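Local coordinates for response regulator protein (Burkholderia pseudomallei, PDB 3RQI) that probably acts as the response regulator of a two-component system, its phosphorylatable receiver domain coupled to a Fis-type helix-turn-helix domain likely to bind DNA, at residues Y88-T93 and N104-K108. Residue numbers count along the deposited sequence, not the author numbering.
Sequences YASIAT and NYLAK. With SO4 (sulfate ion), chain E.
Tyr105, on the extended edge strand 104-107, reaches with a t chi1 rotamer to the start of helix 91-100 and, with Ala89 and Thr93, makes most of this buried contact. Tyrosine suits the place: its flat ring spans the gap, and Tyr105 OH accepts from Ser90 N (3.1 Å) and shares a hydrogen bond with Thr93 OG1 (2.7 Å). Thr93, in the p rotamer, also hydrogen-bonds through OG1 to Ser90 OG (2.7 Å), Ser90 being the N-cap residue; a sulfate, probably from the crystallisation liquor, accepts from Ile91 N at its O2 (2.9 Å). Ala89, extended at phi/psi -72/142, points its CB toward the strand and meets the ring edge, Ala89 CB to Tyr105 CE2 3.9 Å. A larger side chain would crowd this spot, for Ala89 CB also touches Ala107 CB (3.9 Å); in register, Ala89 CA lies 5.6 Å from Ala107 CA. Lys108 NZ hydrogen-bonds the phosphoryl group of the modified aspartate at position 58 and salt-bridges Asp14, while Ile91 of the second subunit packs on Tyr105. Tyr105 turned inward, packed on Thr86 ending strand 81-86, is consistent with the Tyr-Thr coupled active state of CheY-like receiver domains, here within a beta-alpha-beta unit.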
loop_
_atom_site.group_PDB
_atom_site.type_symbol
_atom_site.label_atom_id
_atom_site.label_comp_id
_atom_site.label_asym_id
_atom_site.label_seq_id
_atom_site.Cartn_x
_atom_site.Cartn_y
_atom_site.Cartn_z
ATOM N N TYR A 88 8.510 8.671 0.301
ATOM C CA TYR A 88 7.216 9.143 -0.144
ATOM C C TYR A 88 6.164 8.031 -0.155
ATOM O O TYR A 88 5.538 7.757 -1.172
ATOM C CB TYR A 88 7.352 9.801 -1.501
ATOM C CG TYR A 88 8.269 10.995 -1.447
ATOM C CD1 TYR A 88 7.852 12.214 -0.896
ATOM C CD2 TYR A 88 9.575 10.883 -1.889
ATOM C CE1 TYR A 88 8.728 13.305 -0.838
ATOM C CE2 TYR A 88 10.438 11.945 -1.834
ATOM C CZ TYR A 88 10.027 13.152 -1.313
ATOM O OH TYR A 88 10.929 14.202 -1.292
ATOM N N ALA A 89 5.999 7.360 0.981
ATOM C CA ALA A 89 5.183 6.147 0.976
ATOM C C ALA A 89 3.701 6.477 0.820
ATOM O O ALA A 89 3.211 7.479 1.372
ATOM C CB ALA A 89 5.432 5.311 2.222
ATOM N N SER A 90 3.006 5.633 0.055
ATOM C CA SER A 90 1.555 5.728 -0.088
ATOM C C SER A 90 0.974 4.393 -0.498
ATOM O O SER A 90 1.639 3.578 -1.180
ATOM C CB SER A 90 1.165 6.804 -1.113
ATOM O OG SER A 90 1.695 6.542 -2.415
ATOM N N ILE A 91 -0.270 4.164 -0.091
ATOM C CA ILE A 91 -0.955 2.948 -0.595
ATOM C C ILE A 91 -1.000 2.922 -2.106
ATOM O O ILE A 91 -0.759 1.854 -2.707
ATOM C CB ILE A 91 -2.348 2.835 0.037
ATOM C CG1 ILE A 91 -2.127 2.597 1.534
ATOM C CG2 ILE A 91 -3.159 1.739 -0.637
ATOM C CD1 ILE A 91 -3.402 2.536 2.369
ATOM N N ALA A 92 -1.307 4.051 -2.749
ATOM C CA ALA A 92 -1.436 4.013 -4.189
ATOM C C ALA A 92 -0.148 3.590 -4.902
ATOM O O ALA A 92 -0.195 2.769 -5.833
ATOM C CB ALA A 92 -1.950 5.373 -4.738
ATOM N N THR A 93 0.988 4.121 -4.471
ATOM C CA THR A 93 2.236 3.696 -5.129
ATOM C C THR A 93 2.626 2.263 -4.796
ATOM O O THR A 93 3.261 1.593 -5.611
ATOM C CB THR A 93 3.373 4.657 -4.839
ATOM O OG1 THR A 93 3.520 4.803 -3.426
ATOM C CG2 THR A 93 3.095 5.980 -5.468
ATOM N N ASN A 104 8.235 -6.255 -2.659
ATOM C CA ASN A 104 7.820 -5.681 -1.386
ATOM C C ASN A 104 8.034 -4.181 -1.402
ATOM O O ASN A 104 8.546 -3.614 -2.393
ATOM C CB ASN A 104 8.596 -6.326 -0.208
ATOM C CG ASN A 104 7.804 -6.347 1.071
ATOM O OD1 ASN A 104 6.693 -5.770 1.162
ATOM N ND2 ASN A 104 8.367 -7.011 2.093
ATOM N N TYR A 105 7.647 -3.522 -0.311
ATOM C CA TYR A 105 7.654 -2.058 -0.312
ATOM C C TYR A 105 7.839 -1.644 1.127
ATOM O O TYR A 105 7.165 -2.166 2.015
ATOM C CB TYR A 105 6.306 -1.586 -0.878
ATOM C CG TYR A 105 6.026 -0.080 -1.012
ATOM C CD1 TYR A 105 5.837 0.481 -2.281
ATOM C CD2 TYR A 105 5.912 0.750 0.134
ATOM C CE1 TYR A 105 5.508 1.831 -2.440
ATOM C CE2 TYR A 105 5.601 2.099 -0.003
ATOM C CZ TYR A 105 5.390 2.624 -1.288
ATOM O OH TYR A 105 5.077 3.940 -1.421
ATOM N N LEU A 106 8.808 -0.767 1.376
ATOM C CA LEU A 106 9.091 -0.258 2.735
ATOM C C LEU A 106 9.243 1.251 2.759
ATOM O O LEU A 106 9.839 1.860 1.849
ATOM C CB LEU A 106 10.398 -0.841 3.250
ATOM C CG LEU A 106 10.492 -2.209 3.915
ATOM C CD1 LEU A 106 11.901 -2.214 4.553
ATOM C CD2 LEU A 106 9.396 -2.397 4.958
ATOM N N ALA A 107 8.650 1.862 3.788
ATOM C CA ALA A 107 8.897 3.286 4.058
ATOM C C ALA A 107 10.263 3.540 4.683
ATOM O O ALA A 107 10.691 2.805 5.603
ATOM C CB ALA A 107 7.797 3.842 4.974
ATOM N N LYS A 108 10.959 4.570 4.177
ATOM C CA LYS A 108 12.078 5.162 4.904
ATOM C C LYS A 108 11.535 5.900 6.162
ATOM O O LYS A 108 10.407 6.429 6.147
ATOM C CB LYS A 108 12.874 6.159 4.052
ATOM C CG LYS A 108 13.534 5.606 2.798
ATOM C CD LYS A 108 14.208 6.745 2.037
ATOM C CE LYS A 108 14.889 6.227 0.750
ATOM N NZ LYS A 108 15.179 7.408 -0.104
HETATM S S SO4 E . -1.740 7.182 1.890
HETATM O O1 SO4 E . -0.265 7.293 2.066
HETATM O O2 SO4 E . -2.047 6.265 0.834
HETATM O O3 SO4 E . -2.236 8.460 1.383
HETATM O O4 SO4 E . -2.264 6.800 3.210
#